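Long-range contact in NtrC family transcriptional regulator (Clostridium acetobutylicum ATCC 824, PDB 2Q5C), which probably regulates transcription by binding DNA and ATP, here as the N-terminal part, which belongs to the propionate catabolism activator family: residues A[45-59]-A[65-78]. Numbering follows the deposited sequence.
Sequences AFGLQDEVDAIISRG and IKKSVSIPSISIKV
A parallel beta-alpha-beta unit, strand 54-58, helix 59-66, strand 73-76, brings the two segments together at one border of a four-stranded sheet. The backbone ladder runs from I55 N to P72 O (2.9 Å), I74 N to I55 O, S57 N to I74 O and I76 N to S57 O (2.7 Å). On one face, I56 CG2 packs on I76 CG1 at 3.7 Å, the two side chains crossing nearly at right angles, while the R58 aliphatic chain lies over I76; R58 NH2 passes V78 CG2, and NH1 is hydrogen-bonded to the carbonyl of I166. On the other face, I55 CG2 and the S57 side chain meet I65 of the crossover helix; I65 CD1 lies 3.6 Å from S57 OG. A water ties S57 OG to S73 OG and also donates to I74 O.

Ahead of the strands, the Q49 amide grips the turn at S70. Its OE1 takes S70 N in the carbonyl plane, on a lone pair (2.8 Å, nearly straight at 172°), and S70 OG from above that plane; NE2 reaches S68 O through a second water. With CG1 between its backbone N and carbonyl carbon (chi1 63°), I71 packs CD1 against both V52 CG2 (3.6 Å) and I55 CD1 (3.8 Å). Strand 6-11 pairs with the other side of strand 54-58; helices 14-27 and 170-187 pack on the I56 and I76 face, and over the I55 and S57 face A45 of helix 38-48 packs against I65.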
loop_
_atom_site.group_PDB
_atom_site.type_symbol
_atom_site.label_atom_id
_atom_site.label_comp_id
_atom_site.label_asym_id
_atom_site.label_seq_id
_atom_site.Cartn_x
_atom_site.Cartn_y
_atom_site.Cartn_z
ATOM N N ALA A 45 3.080 -8.304 12.400
ATOM C CA ALA A 45 2.419 -7.349 13.286
ATOM C C ALA A 45 1.960 -8.009 14.593
ATOM O O ALA A 45 2.159 -7.452 15.674
ATOM C CB ALA A 45 1.258 -6.707 12.595
ATOM N N PHE A 46 1.380 -9.189 14.476
ATOM C CA PHE A 46 0.909 -9.903 15.653
ATOM C C PHE A 46 2.089 -10.181 16.585
ATOM O O PHE A 46 1.986 -10.014 17.805
ATOM C CB PHE A 46 0.218 -11.203 15.230
ATOM C CG PHE A 46 -0.444 -11.909 16.362
ATOM C CD1 PHE A 46 -1.780 -11.658 16.640
ATOM C CD2 PHE A 46 0.289 -12.766 17.183
ATOM C CE1 PHE A 46 -2.411 -12.310 17.742
ATOM C CE2 PHE A 46 -0.316 -13.410 18.277
ATOM C CZ PHE A 46 -1.658 -13.162 18.552
ATOM N N GLY A 47 3.221 -10.554 16.005
ATOM C CA GLY A 47 4.429 -10.882 16.800
ATOM C C GLY A 47 5.021 -9.658 17.478
ATOM O O GLY A 47 5.674 -9.776 18.508
ATOM N N LEU A 48 4.802 -8.479 16.896
ATOM C CA LEU A 48 5.346 -7.218 17.418
ATOM C C LEU A 48 4.442 -6.481 18.385
ATOM O O LEU A 48 4.861 -5.518 19.042
ATOM C CB LEU A 48 5.589 -6.256 16.252
ATOM C CG LEU A 48 6.845 -6.484 15.424
ATOM C CD1 LEU A 48 6.767 -5.616 14.191
ATOM C CD2 LEU A 48 8.065 -6.116 16.250
ATOM N N GLN A 49 3.193 -6.894 18.494
ATOM C CA GLN A 49 2.233 -5.990 19.090
ATOM C C GLN A 49 2.462 -5.729 20.566
ATOM O O GLN A 49 2.099 -4.653 21.044
ATOM C CB GLN A 49 0.795 -6.390 18.790
ATOM C CG GLN A 49 0.333 -7.627 19.458
ATOM C CD GLN A 49 -1.152 -7.818 19.262
ATOM O OE1 GLN A 49 -1.936 -6.874 19.353
ATOM N NE2 GLN A 49 -1.539 -9.032 18.989
ATOM N N ASP A 50 3.081 -6.667 21.275
ATOM C CA ASP A 50 3.329 -6.420 22.696
ATOM C C ASP A 50 4.632 -5.645 22.894
ATOM O O ASP A 50 4.978 -5.282 24.024
ATOM C CB ASP A 50 3.336 -7.737 23.493
ATOM C CG ASP A 50 1.964 -8.397 23.562
ATOM O OD1 ASP A 50 0.921 -7.697 23.501
ATOM O OD2 ASP A 50 1.934 -9.642 23.702
ATOM N N GLU A 51 5.332 -5.367 21.794
ATOM C CA GLU A 51 6.637 -4.675 21.839
ATOM C C GLU A 51 6.661 -3.272 21.236
ATOM O O GLU A 51 7.695 -2.603 21.270
ATOM C CB GLU A 51 7.714 -5.490 21.123
ATOM C CG GLU A 51 7.873 -6.924 21.602
ATOM C CD GLU A 51 8.842 -7.728 20.750
ATOM O OE1 GLU A 51 9.408 -7.209 19.754
ATOM O OE2 GLU A 51 9.042 -8.917 21.084
ATOM N N VAL A 52 5.552 -2.837 20.639
ATOM C CA VAL A 52 5.470 -1.507 20.034
ATOM C C VAL A 52 4.169 -0.822 20.431
ATOM O O VAL A 52 3.216 -1.498 20.888
ATOM C CB VAL A 52 5.586 -1.535 18.474
ATOM C CG1 VAL A 52 6.871 -2.254 18.064
ATOM C CG2 VAL A 52 4.378 -2.203 17.827
ATOM N N ASP A 53 4.126 0.498 20.250
ATOM C CA ASP A 53 2.938 1.305 20.627
ATOM C C ASP A 53 1.922 1.422 19.490
ATOM O O ASP A 53 0.743 1.651 19.727
ATOM C CB ASP A 53 3.353 2.693 21.082
ATOM C CG ASP A 53 4.207 2.652 22.317
ATOM O OD1 ASP A 53 3.627 2.447 23.401
ATOM O OD2 ASP A 53 5.440 2.766 22.224
ATOM N N ALA A 54 2.372 1.308 18.255
ATOM C CA ALA A 54 1.474 1.415 17.110
ATOM C C ALA A 54 2.145 0.809 15.891
ATOM O O ALA A 54 3.360 0.697 15.851
ATOM C CB ALA A 54 1.148 2.881 16.822
ATOM N N ILE A 55 1.331 0.459 14.894
ATOM C CA ILE A 55 1.780 -0.068 13.604
ATOM C C ILE A 55 1.209 0.823 12.517
ATOM O O ILE A 55 0.044 1.247 12.606
ATOM C CB ILE A 55 1.362 -1.492 13.414
ATOM C CG1 ILE A 55 2.079 -2.343 14.491
ATOM C CG2 ILE A 55 1.780 -2.018 12.012
ATOM C CD1 ILE A 55 1.491 -3.702 14.693
ATOM N N ILE A 56 2.035 1.154 11.513
ATOM C CA ILE A 56 1.635 1.878 10.300
ATOM C C ILE A 56 1.832 0.954 9.112
ATOM O O ILE A 56 2.849 0.241 9.002
ATOM C CB ILE A 56 2.466 3.184 10.120
ATOM C CG1 ILE A 56 2.258 4.169 11.277
ATOM C CG2 ILE A 56 2.140 3.798 8.762
ATOM C CD1 ILE A 56 3.183 5.351 11.266
ATOM N N SER A 57 0.870 0.961 8.192
ATOM C CA SER A 57 0.949 0.145 6.971
ATOM C C SER A 57 0.063 0.804 5.944
ATOM O O SER A 57 -0.495 1.852 6.221
ATOM C CB SER A 57 0.633 -1.321 7.231
ATOM O OG SER A 57 -0.722 -1.447 7.638
ATOM N N ARG A 58 -0.057 0.213 4.754
ATOM C CA ARG A 58 -0.804 0.864 3.707
ATOM C C ARG A 58 -1.804 -0.091 3.105
ATOM O O ARG A 58 -1.580 -1.297 3.027
ATOM C CB ARG A 58 0.201 1.326 2.655
ATOM C CG ARG A 58 -0.381 2.218 1.600
ATOM C CD ARG A 58 0.708 3.128 1.052
ATOM N NE ARG A 58 1.575 2.450 0.100
ATOM C CZ ARG A 58 1.502 2.610 -1.229
ATOM N NH1 ARG A 58 2.330 1.945 -2.010
ATOM N NH2 ARG A 58 0.603 3.436 -1.769
ATOM N N GLY A 59 -2.922 0.479 2.641
ATOM C CA GLY A 59 -3.835 -0.255 1.781
ATOM C C GLY A 59 -4.334 -1.578 2.336
ATOM O O GLY A 59 -4.706 -1.663 3.523
ATOM N N ILE A 65 -3.785 -6.212 9.030
ATOM C CA ILE A 65 -3.216 -5.918 10.344
ATOM C C ILE A 65 -4.289 -5.483 11.332
ATOM O O ILE A 65 -4.292 -5.973 12.471
ATOM C CB ILE A 65 -2.097 -4.865 10.203
ATOM C CG1 ILE A 65 -0.922 -5.517 9.482
ATOM C CG2 ILE A 65 -1.630 -4.342 11.587
ATOM C CD1 ILE A 65 0.219 -4.575 9.110
ATOM N N LYS A 66 -5.185 -4.594 10.928
ATOM C CA LYS A 66 -6.155 -4.071 11.882
ATOM C C LYS A 66 -7.021 -5.191 12.449
ATOM O O LYS A 66 -7.354 -5.148 13.629
ATOM C CB LYS A 66 -7.036 -3.012 11.248
ATOM C CG LYS A 66 -7.983 -2.330 12.254
ATOM C CD LYS A 66 -8.784 -1.215 11.593
ATOM C CE LYS A 66 -9.149 -0.121 12.600
ATOM N NZ LYS A 66 -7.960 0.742 12.919
ATOM N N LYS A 67 -7.349 -6.178 11.629
ATOM C CA LYS A 67 -8.247 -7.262 12.064
ATOM C C LYS A 67 -7.551 -8.272 12.955
ATOM O O LYS A 67 -8.210 -9.153 13.517
ATOM C CB LYS A 67 -8.891 -7.973 10.869
ATOM C CG LYS A 67 -9.791 -7.064 10.056
ATOM C CD LYS A 67 -10.635 -7.851 9.070
ATOM C CE LYS A 67 -11.172 -6.983 7.943
ATOM N NZ LYS A 67 -11.754 -5.703 8.426
ATOM N N SER A 68 -6.230 -8.182 13.098
ATOM C CA SER A 68 -5.530 -9.205 13.882
ATOM C C SER A 68 -4.701 -8.722 15.076
ATOM O O SER A 68 -4.167 -9.548 15.826
ATOM C CB SER A 68 -4.715 -10.127 12.980
ATOM O OG SER A 68 -3.911 -9.394 12.100
ATOM N N VAL A 69 -4.554 -7.412 15.237
ATOM C CA VAL A 69 -3.870 -6.851 16.404
ATOM C C VAL A 69 -4.805 -6.043 17.284
ATOM O O VAL A 69 -5.847 -5.564 16.819
ATOM C CB VAL A 69 -2.601 -6.003 16.014
ATOM C CG1 VAL A 69 -1.678 -6.842 15.143
ATOM C CG2 VAL A 69 -2.971 -4.651 15.353
ATOM N N SER A 70 -4.432 -5.877 18.554
ATOM C CA SER A 70 -5.265 -5.078 19.464
ATOM C C SER A 70 -4.694 -3.698 19.735
ATOM O O SER A 70 -5.314 -2.893 20.426
ATOM C CB SER A 70 -5.524 -5.834 20.786
ATOM O OG SER A 70 -4.290 -6.286 21.333
ATOM N N ILE A 71 -3.513 -3.406 19.187
ATOM C CA ILE A 71 -2.917 -2.091 19.381
ATOM C C ILE A 71 -3.286 -1.184 18.195
ATOM O O ILE A 71 -3.804 -1.692 17.196
ATOM C CB ILE A 71 -1.390 -2.171 19.538
ATOM C CG1 ILE A 71 -0.742 -2.733 18.264
ATOM C CG2 ILE A 71 -1.048 -3.049 20.751
ATOM C CD1 ILE A 71 0.782 -2.534 18.200
ATOM N N PRO A 72 -3.032 0.134 18.313
ATOM C CA PRO A 72 -3.334 1.046 17.195
ATOM C C PRO A 72 -2.671 0.647 15.868
ATOM O O PRO A 72 -1.462 0.366 15.838
ATOM C CB PRO A 72 -2.792 2.374 17.678
ATOM C CG PRO A 72 -2.940 2.294 19.197
ATOM C CD PRO A 72 -2.559 0.870 19.507
ATOM N N SER A 73 -3.492 0.567 14.825
ATOM C CA SER A 73 -3.094 0.213 13.459
ATOM C C SER A 73 -3.516 1.396 12.602
ATOM O O SER A 73 -4.709 1.703 12.490
ATOM C CB SER A 73 -3.809 -1.060 12.968
ATOM O OG SER A 73 -3.523 -1.322 11.571
ATOM N N ILE A 74 -2.549 2.066 11.988
ATOM C CA ILE A 74 -2.806 3.271 11.183
ATOM C C ILE A 74 -2.580 2.909 9.730
ATOM O O ILE A 74 -1.602 2.225 9.397
ATOM C CB ILE A 74 -1.885 4.435 11.607
ATOM C CG1 ILE A 74 -2.240 4.934 13.011
ATOM C CG2 ILE A 74 -1.925 5.583 10.614
ATOM C CD1 ILE A 74 -1.710 4.026 14.146
ATOM N N SER A 75 -3.494 3.350 8.875
ATOM C CA SER A 75 -3.417 3.094 7.458
ATOM C C SER A 75 -2.942 4.331 6.713
ATOM O O SER A 75 -3.526 5.394 6.868
ATOM C CB SER A 75 -4.796 2.719 6.938
ATOM O OG SER A 75 -4.631 2.280 5.620
ATOM N N ILE A 76 -1.873 4.194 5.926
ATOM C CA ILE A 76 -1.510 5.226 4.931
ATOM C C ILE A 76 -2.499 5.052 3.772
ATOM O O ILE A 76 -2.634 3.955 3.229
ATOM C CB ILE A 76 -0.067 5.042 4.395
ATOM C CG1 ILE A 76 0.975 5.104 5.527
ATOM C CG2 ILE A 76 0.214 6.092 3.309
ATOM C CD1 ILE A 76 2.330 4.440 5.128
ATOM N N LYS A 77 -3.237 6.119 3.453
ATOM C CA LYS A 77 -4.215 6.002 2.364
ATOM C C LYS A 77 -3.509 6.118 1.020
ATOM O O LYS A 77 -2.638 6.976 0.882
ATOM C CB LYS A 77 -5.298 7.070 2.486
ATOM C CG LYS A 77 -5.978 7.143 3.857
ATOM C CD LYS A 77 -6.640 5.825 4.253
ATOM C CE LYS A 77 -7.165 5.892 5.697
ATOM N NZ LYS A 77 -7.881 4.643 6.106
ATOM N N VAL A 78 -3.880 5.238 0.095
ATOM C CA VAL A 78 -3.473 5.379 -1.309
ATOM C C VAL A 78 -4.288 6.562 -1.876
ATOM O O VAL A 78 -5.516 6.578 -1.753
ATOM C CB VAL A 78 -3.741 4.111 -2.128
ATOM C CG1 VAL A 78 -3.155 4.283 -3.532
ATOM C CG2 VAL A 78 -3.144 2.861 -1.447
HETATM O O HOH W 1 -4.496 -9.827 18.527
HETATM O O HOH W 2 -1.226 -0.613 10.146
#